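Local coordinates for hypothetical protein Atu1826 (Agrobacterium tumefaciens, PDB 2I3D) that is of unknown function but is probably an alpha/beta hydrolase related to the S15 family of X-Pro dipeptidyl-peptidases, at residues R34-Y39 / R84-S89; A50-P55 / Q66-L71; D106-L111 / M141-I146. One frame throughout, in Å; residues are numbered along the deposited sequence. Where two conformers were deposited one is given.

Overall arrangement
The three contacts tie strands and helices round one mixed sheet. Interaction 1 pairs strands 33-40 and 81-85. Interaction 2 lays helix 66-77 on strand 49-53, the next neighbour of 81-85, with its centre about 12 Å from that of interaction 1. His54 NE2 probably accepts a hydrogen bond from Phe87 N at 3.1 Å. Interaction 3 joins helix 101-117 to the chain after helix 131-142, its centre about 15 Å from that of interaction 1 and 16 Å from that of interaction 2. Arg88 NH2 meets Asp106 OD1 at 2.9 Å in a salt bridge. Ile51 CG1 meets Leu111 CD1 at 3.8 Å. Leu53 touches the probable nucleophile elbow round Ser130, and Pro55 the probable Ser130-His212-Asp179 triad.

Interaction 1 of 3, residues R34-Y39 / R84-S89; sequences RLEGRY and RFNFRS
Backbone hydrogen bonds join Glu36-Arg38 to Arg84-Asn86 in antiparallel order. Arg38 and Arg84 form a hydrogen-bonded pair. Arg38 N gives to Arg84 O at 2.8 Å, and Arg84 N to Arg38 O at 3.1 Å. Asn86 N adds a bond to Glu36 O at 2.9 Å. Gly37 and Phe85 make the non-hydrogen-bonded pair, and their CA atoms are 3.9 Å apart.

Polar side chains meet beside this ladder. Asn86 ND2 donates to Glu36 OE1 at 3.0 Å. The acceptor lies near the amide plane, but the donor stands above the carboxylate plane. Glu36 OE1 also takes the backbone N-H of Arg92, and Asn86 OD1 that of Met63. The Arg38 chain bends at chi2 (-64°), and its NH1 hydrogen-bonds back to Gly37 O.

Van der Waals contacts join alkyl groups to polar ones. Arg38 CB sits over one face of the Arg84 guanidinium, 3.5 Å from NH1 and offset toward the rim. Leu35 CD2 packs against Asn86 O at 3.6 Å.

The buried Glu36 carboxylate and Asn86 amide have partners in the loops as well as each other. This network probably fixes the rotation of both groups and links the strand pair to the loops around Met63 and Arg92.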
loop_
_atom_site.group_PDB
_atom_site.type_symbol
_atom_site.label_atom_id
_atom_site.label_comp_id
_atom_site.label_asym_id
_atom_site.label_seq_id
_atom_site.Cartn_x
_atom_site.Cartn_y
_atom_site.Cartn_z
ATOM N N ARG B 34 -15.951 17.822 1.894
ATOM C CA ARG B 34 -15.047 17.648 0.757
ATOM C C ARG B 34 -14.576 16.197 0.661
ATOM O O ARG B 34 -14.208 15.611 1.695
ATOM C CB ARG B 34 -13.800 18.544 0.927
ATOM C CG ARG B 34 -14.026 20.038 0.597
ATOM C CD ARG B 34 -12.704 20.813 0.528
ATOM N NE ARG B 34 -12.910 22.190 0.075
ATOM C CZ ARG B 34 -11.993 23.152 0.133
ATOM N NH1 ARG B 34 -10.782 22.905 0.625
ATOM N NH2 ARG B 34 -12.294 24.370 -0.297
ATOM N N LEU B 35 -14.559 15.656 -0.557
ATOM C CA LEU B 35 -13.943 14.361 -0.860
ATOM C C LEU B 35 -12.842 14.609 -1.888
ATOM O O LEU B 35 -13.059 15.285 -2.928
ATOM C CB LEU B 35 -14.959 13.332 -1.409
ATOM C CG LEU B 35 -16.051 12.863 -0.436
ATOM C CD1 LEU B 35 -17.199 12.159 -1.206
ATOM C CD2 LEU B 35 -15.424 11.947 0.648
ATOM N N GLU B 36 -11.664 14.066 -1.578
ATOM C CA GLU B 36 -10.486 14.154 -2.396
ATOM C C GLU B 36 -10.451 12.966 -3.391
ATOM O O GLU B 36 -10.676 11.820 -2.996
ATOM C CB GLU B 36 -9.269 14.115 -1.452
ATOM C CG GLU B 36 -7.960 14.053 -2.119
ATOM C CD GLU B 36 -6.801 13.924 -1.152
ATOM O OE1 GLU B 36 -6.884 13.272 -0.064
ATOM O OE2 GLU B 36 -5.769 14.482 -1.530
ATOM N N GLY B 37 -10.162 13.237 -4.665
ATOM C CA GLY B 37 -10.107 12.161 -5.678
ATOM C C GLY B 37 -9.013 12.343 -6.707
ATOM O O GLY B 37 -8.292 13.373 -6.693
ATOM N N ARG B 38 -8.865 11.307 -7.549
ATOM C CA ARG B 38 -7.999 11.326 -8.721
ATOM C C ARG B 38 -8.835 10.825 -9.871
ATOM O O ARG B 38 -9.418 9.732 -9.797
ATOM C CB ARG B 38 -6.768 10.417 -8.534
ATOM C CG ARG B 38 -5.860 10.853 -7.389
ATOM C CD ARG B 38 -5.234 12.227 -7.666
ATOM N NE ARG B 38 -4.366 12.654 -6.576
ATOM C CZ ARG B 38 -4.690 13.533 -5.630
ATOM N NH1 ARG B 38 -5.874 14.126 -5.621
ATOM N NH2 ARG B 38 -3.816 13.833 -4.686
ATOM N N TYR B 39 -8.883 11.616 -10.932
ATOM C CA TYR B 39 -9.851 11.482 -12.004
ATOM C C TYR B 39 -9.186 11.526 -13.360
ATOM O O TYR B 39 -8.423 12.450 -13.645
ATOM C CB TYR B 39 -10.823 12.644 -11.863
ATOM C CG TYR B 39 -11.689 12.967 -13.047
ATOM C CD1 TYR B 39 -12.633 12.064 -13.538
ATOM C CD2 TYR B 39 -11.621 14.247 -13.638
ATOM C CE1 TYR B 39 -13.474 12.418 -14.635
ATOM C CE2 TYR B 39 -12.451 14.602 -14.694
ATOM C CZ TYR B 39 -13.369 13.694 -15.189
ATOM O OH TYR B 39 -14.175 14.075 -16.250
ATOM N N ARG B 84 -10.704 7.228 -8.615
ATOM C CA ARG B 84 -10.504 6.698 -7.275
ATOM C C ARG B 84 -10.591 7.879 -6.319
ATOM O O ARG B 84 -10.318 9.024 -6.689
ATOM C CB ARG B 84 -9.165 5.966 -7.107
ATOM C CG ARG B 84 -7.907 6.835 -7.447
ATOM C CD ARG B 84 -6.643 5.946 -7.432
ATOM N NE ARG B 84 -5.417 6.720 -7.228
ATOM C CZ ARG B 84 -4.768 7.383 -8.191
ATOM N NH1 ARG B 84 -5.215 7.396 -9.446
ATOM N NH2 ARG B 84 -3.660 8.038 -7.886
ATOM N N PHE B 85 -10.985 7.620 -5.088
ATOM C CA PHE B 85 -11.071 8.722 -4.113
ATOM C C PHE B 85 -10.914 8.221 -2.680
ATOM O O PHE B 85 -11.069 7.037 -2.405
ATOM C CB PHE B 85 -12.429 9.444 -4.264
ATOM C CG PHE B 85 -13.607 8.651 -3.745
ATOM C CD1 PHE B 85 -14.073 8.857 -2.440
ATOM C CD2 PHE B 85 -14.225 7.671 -4.547
ATOM C CE1 PHE B 85 -15.133 8.100 -1.928
ATOM C CE2 PHE B 85 -15.292 6.899 -4.022
ATOM C CZ PHE B 85 -15.736 7.130 -2.725
ATOM N N ASN B 86 -10.620 9.155 -1.768
ATOM C CA ASN B 86 -10.471 8.844 -0.365
ATOM C C ASN B 86 -11.811 8.934 0.317
ATOM O O ASN B 86 -12.516 9.943 0.168
ATOM C CB ASN B 86 -9.480 9.801 0.286
ATOM C CG ASN B 86 -8.046 9.364 0.090
ATOM O OD1 ASN B 86 -7.761 8.164 -0.121
ATOM N ND2 ASN B 86 -7.114 10.321 0.197
ATOM N N PHE B 87 -12.164 7.893 1.063
ATOM C CA PHE B 87 -13.394 7.953 1.890
ATOM C C PHE B 87 -13.296 9.095 2.902
ATOM O O PHE B 87 -12.184 9.545 3.239
ATOM C CB PHE B 87 -13.661 6.647 2.640
ATOM C CG PHE B 87 -14.179 5.536 1.755
ATOM C CD1 PHE B 87 -15.346 5.695 0.976
ATOM C CD2 PHE B 87 -13.512 4.298 1.740
ATOM C CE1 PHE B 87 -15.803 4.626 0.152
ATOM C CE2 PHE B 87 -13.969 3.215 0.954
ATOM C CZ PHE B 87 -15.107 3.382 0.140
ATOM N N ARG B 88 -14.449 9.557 3.399
ATOM C CA ARG B 88 -14.460 10.534 4.527
ATOM C C ARG B 88 -13.433 10.169 5.589
ATOM O O ARG B 88 -13.311 8.976 5.974
ATOM C CB ARG B 88 -15.849 10.604 5.189
ATOM C CG ARG B 88 -16.323 9.292 5.822
ATOM C CD ARG B 88 -17.815 9.379 6.250
ATOM N NE ARG B 88 -18.686 9.700 5.127
ATOM C CZ ARG B 88 -19.932 10.164 5.264
ATOM N NH1 ARG B 88 -20.430 10.312 6.492
ATOM N NH2 ARG B 88 -20.671 10.455 4.193
ATOM N N SER B 89 -12.710 11.208 6.050
ATOM C CA SER B 89 -11.676 11.161 7.123
ATOM C C SER B 89 -10.294 10.785 6.599
ATOM O O SER B 89 -9.317 10.996 7.307
ATOM C CB SER B 89 -12.032 10.231 8.274
ATOM O OG SER B 89 -11.613 8.882 8.008
#

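Interaction 2 of 3, residues A50-P55 / Q66-L71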
loop_
_atom_site.group_PDB
_atom_site.type_symbol
_atom_site.label_atom_id
_atom_site.label_comp_id
_atom_site.label_asym_id
_atom_site.label_seq_id
_atom_site.Cartn_x
_atom_site.Cartn_y
_atom_site.Cartn_z
ATOM N N ALA B 50 -15.501 3.874 -14.380
ATOM C CA ALA B 50 -15.018 2.927 -13.380
ATOM C C ALA B 50 -14.760 3.693 -12.080
ATOM O O ALA B 50 -14.105 4.739 -12.112
ATOM C CB ALA B 50 -13.745 2.232 -13.856
ATOM N N ILE B 51 -15.288 3.198 -10.963
ATOM C CA ILE B 51 -15.051 3.779 -9.628
ATOM C C ILE B 51 -14.239 2.760 -8.820
ATOM O O ILE B 51 -14.630 1.571 -8.756
ATOM C CB ILE B 51 -16.392 4.026 -8.878
ATOM C CG1 ILE B 51 -17.340 4.892 -9.748
ATOM C CG2 ILE B 51 -16.170 4.668 -7.528
ATOM C CD1 ILE B 51 -16.900 6.365 -10.019
ATOM N N ILE B 52 -13.165 3.218 -8.190
ATOM C CA ILE B 52 -12.246 2.321 -7.462
ATOM C C ILE B 52 -12.268 2.678 -5.972
ATOM O O ILE B 52 -12.046 3.878 -5.632
ATOM C CB ILE B 52 -10.775 2.447 -7.991
ATOM C CG1 ILE B 52 -10.742 2.617 -9.517
ATOM C CG2 ILE B 52 -9.929 1.252 -7.478
ATOM C CD1 ILE B 52 -11.268 1.429 -10.318
ATOM N N LEU B 53 -12.506 1.673 -5.105
ATOM C CA LEU B 53 -12.760 1.888 -3.676
ATOM C C LEU B 53 -11.697 1.222 -2.811
ATOM O O LEU B 53 -11.331 0.077 -3.053
ATOM C CB LEU B 53 -14.176 1.376 -3.303
ATOM C CG LEU B 53 -15.281 2.055 -4.127
ATOM C CD1 LEU B 53 -16.659 1.393 -3.913
ATOM C CD2 LEU B 53 -15.296 3.573 -3.843
ATOM N N HIS B 54 -11.188 1.951 -1.812
ATOM C CA HIS B 54 -10.010 1.489 -1.052
ATOM C C HIS B 54 -10.336 0.756 0.275
ATOM O O HIS B 54 -11.507 0.741 0.721
ATOM C CB HIS B 54 -9.042 2.683 -0.846
ATOM C CG HIS B 54 -9.538 3.715 0.125
ATOM N ND1 HIS B 54 -9.590 3.507 1.486
ATOM C CD2 HIS B 54 -9.927 5.003 -0.075
ATOM C CE1 HIS B 54 -10.008 4.616 2.086
ATOM N NE2 HIS B 54 -10.205 5.541 1.165
ATOM N N PRO B 55 -9.329 0.113 0.907
ATOM C CA PRO B 55 -9.531 -0.549 2.193
ATOM C C PRO B 55 -9.827 0.341 3.387
ATOM O O PRO B 55 -9.704 1.586 3.322
ATOM C CB PRO B 55 -8.193 -1.286 2.455
ATOM C CG PRO B 55 -7.623 -1.496 1.066
ATOM C CD PRO B 55 -8.005 -0.205 0.321
ATOM N N GLN B 66 -1.208 0.587 -3.454
ATOM C CA GLN B 66 -0.737 0.130 -4.787
ATOM C C GLN B 66 -1.812 -0.647 -5.553
ATOM O O GLN B 66 -1.959 -0.476 -6.738
ATOM C CB GLN B 66 0.545 -0.710 -4.694
ATOM C CG GLN B 66 1.714 0.000 -3.951
ATOM C CD GLN B 66 2.024 1.448 -4.475
ATOM O OE1 GLN B 66 1.664 1.829 -5.606
ATOM N NE2 GLN B 66 2.708 2.226 -3.654
ATOM N N ILE B 67 -2.517 -1.517 -4.850
ATOM C CA ILE B 67 -3.581 -2.321 -5.516
ATOM C C ILE B 67 -4.701 -1.398 -6.030
ATOM O O ILE B 67 -5.173 -1.541 -7.157
ATOM C CB ILE B 67 -4.123 -3.412 -4.566
ATOM C CG1 ILE B 67 -3.036 -4.483 -4.327
ATOM C CG2 ILE B 67 -5.413 -4.037 -5.115
ATOM C CD1 ILE B 67 -3.418 -5.464 -3.233
ATOM N N VAL B 68 -5.089 -0.416 -5.206
ATOM C CA VAL B 68 -6.083 0.576 -5.631
ATOM C C VAL B 68 -5.611 1.355 -6.884
ATOM O O VAL B 68 -6.348 1.498 -7.891
ATOM C CB VAL B 68 -6.452 1.522 -4.474
ATOM C CG1 VAL B 68 -7.408 2.596 -5.015
ATOM C CG2 VAL B 68 -7.089 0.717 -3.265
ATOM N N TYR B 69 -4.368 1.851 -6.831
ATOM C CA TYR B 69 -3.752 2.539 -7.982
ATOM C C TYR B 69 -3.713 1.654 -9.232
ATOM O O TYR B 69 -4.130 2.079 -10.301
ATOM C CB TYR B 69 -2.335 3.047 -7.634
ATOM C CG TYR B 69 -1.747 3.683 -8.855
ATOM C CD1 TYR B 69 -2.158 4.962 -9.248
ATOM C CD2 TYR B 69 -0.885 2.981 -9.687
ATOM C CE1 TYR B 69 -1.680 5.523 -10.392
ATOM C CE2 TYR B 69 -0.396 3.558 -10.862
ATOM C CZ TYR B 69 -0.806 4.828 -11.191
ATOM O OH TYR B 69 -0.365 5.437 -12.337
ATOM N N GLN B 70 -3.214 0.417 -9.079
ATOM C CA GLN B 70 -3.170 -0.499 -10.225
ATOM C C GLN B 70 -4.554 -0.807 -10.804
ATOM O O GLN B 70 -4.695 -0.904 -12.022
ATOM C CB GLN B 70 -2.474 -1.785 -9.832
ATOM C CG GLN B 70 -0.968 -1.549 -9.566
ATOM C CD GLN B 70 -0.217 -1.244 -10.812
ATOM O OE1 GLN B 70 -0.473 -1.849 -11.892
ATOM N NE2 GLN B 70 0.677 -0.260 -10.730
ATOM N N LEU B 71 -5.578 -0.944 -9.961
ATOM C CA LEU B 71 -6.915 -1.139 -10.496
ATOM C C LEU B 71 -7.331 0.095 -11.298
ATOM O O LEU B 71 -7.865 -0.019 -12.400
ATOM C CB LEU B 71 -7.934 -1.397 -9.374
ATOM C CG LEU B 71 -7.837 -2.789 -8.704
ATOM C CD1 LEU B 71 -8.529 -2.821 -7.342
ATOM C CD2 LEU B 71 -8.430 -3.897 -9.667
#
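Ile52 CG2 lies anti to the backbone N, since chi1 (-38°) sets CG1 beside that nitrogen. This branch carries the contact of Ile52 with the helix. Val68 has chi1 176°, which puts CG1 anti to its own N and leaves CG2 beside the N. The two methyls of Val68 therefore serve different partners on the strand and the loop after it.

Ile52 CG2 approaches Val68 CG1 at 3.8 Å. The two side chains slide past each other in opposite directions. The same Ile52 methyl also rests 3.6 Å from Val68 O and 3.8 Å from Leu71 CB, one helical turn further on. Val68 CG2 meets the loop that follows the strand instead. It is 3.7 Å from His54 CB and 3.8 Å from Pro55 CD, and Pro55 and Val68 reach toward each other tip to tip.

No hydrogen bond crosses between the segments. The imidazole of His54 turns away from the helix. Its ND1 donates to Pro55 O at 2.7 Å, in the carbonyl plane and on a lone pair. NE2 probably accepts from Phe87 N, which would engage both ring nitrogens and hold the ring in one orientation. On the helix, Leu71 also packs against Met222 and Cys225 of helix 218-233.

The axes of strand 50-53 and helix 66-71 run nearly antiparallel, at 176°, and come within 8.5 Å. The segments belong to the first two elements of the unit 49-53, 66-77, 81-85, a right-handed beta-alpha-beta crossover, as in the alpha/beta hydrolase fold this protein probably has.

Interaction 3 of 3, residues D106-L111 / M141-I146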
loop_
_atom_site.group_PDB
_atom_site.type_symbol
_atom_site.label_atom_id
_atom_site.label_comp_id
_atom_site.label_asym_id
_atom_site.label_seq_id
_atom_site.Cartn_x
_atom_site.Cartn_y
_atom_site.Cartn_z
ATOM N N ASP B 106 -20.566 8.262 0.371
ATOM C CA ASP B 106 -19.438 8.855 -0.342
ATOM C C ASP B 106 -19.289 8.291 -1.755
ATOM O O ASP B 106 -19.121 9.036 -2.716
ATOM C CB ASP B 106 -18.117 8.597 0.404
ATOM C CG ASP B 106 -18.049 9.319 1.748
ATOM O OD1 ASP B 106 -18.873 10.263 1.950
ATOM O OD2 ASP B 106 -17.189 8.925 2.604
ATOM N N ALA B 107 -19.338 6.956 -1.872
ATOM C CA ALA B 107 -19.201 6.301 -3.187
ATOM C C ALA B 107 -20.343 6.684 -4.156
ATOM O O ALA B 107 -20.124 6.903 -5.339
ATOM C CB ALA B 107 -19.138 4.743 -2.988
ATOM N N ALA B 108 -21.571 6.755 -3.641
ATOM C CA ALA B 108 -22.702 7.221 -4.441
ATOM C C ALA B 108 -22.506 8.662 -4.922
ATOM O O ALA B 108 -22.773 8.953 -6.087
ATOM C CB ALA B 108 -23.990 7.092 -3.625
ATOM N N SER B 109 -22.010 9.538 -4.038
ATOM C CA SER B 109 -21.706 10.927 -4.396
ATOM C C SER B 109 -20.624 11.005 -5.434
ATOM O O SER B 109 -20.684 11.833 -6.363
ATOM C CB SER B 109 -21.269 11.754 -3.191
ATOM O OG SER B 109 -22.375 12.064 -2.373
ATOM N N ALA B 110 -19.622 10.156 -5.270
ATOM C CA ALA B 110 -18.532 10.073 -6.249
ATOM C C ALA B 110 -19.017 9.668 -7.626
ATOM O O ALA B 110 -18.697 10.320 -8.626
ATOM C CB ALA B 110 -17.426 9.079 -5.765
ATOM N N LEU B 111 -19.837 8.609 -7.672
ATOM C CA LEU B 111 -20.425 8.155 -8.935
ATOM C C LEU B 111 -21.334 9.222 -9.568
ATOM O O LEU B 111 -21.242 9.477 -10.776
ATOM C CB LEU B 111 -21.167 6.822 -8.758
ATOM C CG LEU B 111 -21.674 6.210 -10.076
ATOM C CD1 LEU B 111 -20.637 6.153 -11.266
ATOM C CD2 LEU B 111 -22.227 4.813 -9.781
HETATM N N MSE B 141 -25.483 -3.053 -5.883
HETATM C CA MSE B 141 -26.872 -3.415 -5.578
HETATM C C MSE B 141 -27.841 -2.239 -5.811
HETATM O O MSE B 141 -28.960 -2.454 -6.285
HETATM C CB MSE B 141 -26.941 -3.949 -4.131
HETATM C CG MSE B 141 -28.156 -4.786 -3.803
HETATM SE SE MSE B 141 -28.251 -6.436 -4.884
HETATM C CE MSE B 141 -30.168 -6.635 -4.525
ATOM N N ARG B 142 -27.388 -1.011 -5.529
ATOM C CA ARG B 142 -28.231 0.197 -5.627
ATOM C C ARG B 142 -28.304 0.850 -7.002
ATOM O O ARG B 142 -29.199 1.664 -7.269
ATOM C CB ARG B 142 -27.703 1.268 -4.683
ATOM C CG ARG B 142 -27.681 0.852 -3.255
ATOM C CD ARG B 142 -27.721 2.056 -2.367
ATOM N NE ARG B 142 -28.401 1.724 -1.123
ATOM C CZ ARG B 142 -28.400 2.502 -0.050
ATOM N NH1 ARG B 142 -27.740 3.659 -0.068
ATOM N NH2 ARG B 142 -29.048 2.118 1.041
ATOM N N ARG B 143 -27.343 0.545 -7.871
ATOM C CA ARG B 143 -27.170 1.312 -9.071
ATOM C C ARG B 143 -27.258 0.420 -10.303
ATOM O O ARG B 143 -26.267 -0.257 -10.648
ATOM C CB ARG B 143 -25.831 2.069 -9.043
ATOM C CG ARG B 143 -25.710 3.076 -7.893
ATOM C CD ARG B 143 -26.633 4.278 -8.113
ATOM N NE ARG B 143 -25.999 5.255 -8.981
ATOM C CZ ARG B 143 -25.553 6.443 -8.599
ATOM N NH1 ARG B 143 -24.980 7.229 -9.497
ATOM N NH2 ARG B 143 -25.681 6.854 -7.345
ATOM N N PRO B 144 -28.433 0.429 -10.993
ATOM C CA PRO B 144 -28.637 -0.513 -12.100
ATOM C C PRO B 144 -27.635 -0.340 -13.252
ATOM O O PRO B 144 -27.446 -1.265 -14.027
ATOM C CB PRO B 144 -30.090 -0.221 -12.573
ATOM C CG PRO B 144 -30.420 1.097 -12.019
ATOM C CD PRO B 144 -29.615 1.295 -10.770
ATOM N N GLU B 145 -27.010 0.826 -13.370
ATOM C CA GLU B 145 -26.085 1.065 -14.468
ATOM C C GLU B 145 -24.746 0.305 -14.281
ATOM O O GLU B 145 -23.907 0.258 -15.214
ATOM C CB GLU B 145 -25.858 2.583 -14.717
ATOM C CG GLU B 145 -25.099 3.307 -13.589
ATOM C CD GLU B 145 -25.985 3.833 -12.435
ATOM O OE1 GLU B 145 -27.053 3.273 -12.135
ATOM O OE2 GLU B 145 -25.590 4.831 -11.806
ATOM N N ILE B 146 -24.560 -0.272 -13.092
ATOM C CA ILE B 146 -23.288 -0.955 -12.784
ATOM C C ILE B 146 -23.339 -2.371 -13.326
ATOM O O ILE B 146 -24.029 -3.214 -12.773
ATOM C CB ILE B 146 -22.959 -0.926 -11.311
ATOM C CG1 ILE B 146 -22.703 0.541 -10.870
ATOM C CG2 ILE B 146 -21.675 -1.735 -11.078
ATOM C CD1 ILE B 146 -22.346 0.744 -9.403
#
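Arg143 reaches across to Leu111 and Ala108 just as the chain leaves helix 131-142. Its side chain bends at chi2 (-70°) and chi3 (-84°), which turns the guanidinium toward segment 106-111. Leu111 CD2 lies over one face of that group, and Leu111 CG is 3.5 Å from Arg143 NH1. Arg143 NH2 passes Ala108 CB at 4.1 Å.

The polar end of Arg143 is held by two carboxylates. NH1 forms a salt bridge with Asp112 OD1, on the residue after Leu111. NE donates almost straight to Glu145 OE2 at 2.9 Å, in the guanidinium plane, with an N-H...O angle of 171°.

Glu145 follows Pro144 in the type I turn from Arg143 to Ile146. Its OE2 also accepts from Gln115 and lies 3.9 Å from Leu111 CD2. The ion pairs to Asp112 and Glu145 probably hold the guanidinium face against Leu111.

Ile146 closes the turn through its N to Arg143 O, 3.0 Å. Its CD1 then touches Leu111 CD2 at 4.1 Å, where both side chains also reach Cys124 of strand 124-129.

Here the chain leaving helix 131-142 packs against helix 101-117 on one side of the sheet, consistent with the putative alpha/beta hydrolase fold.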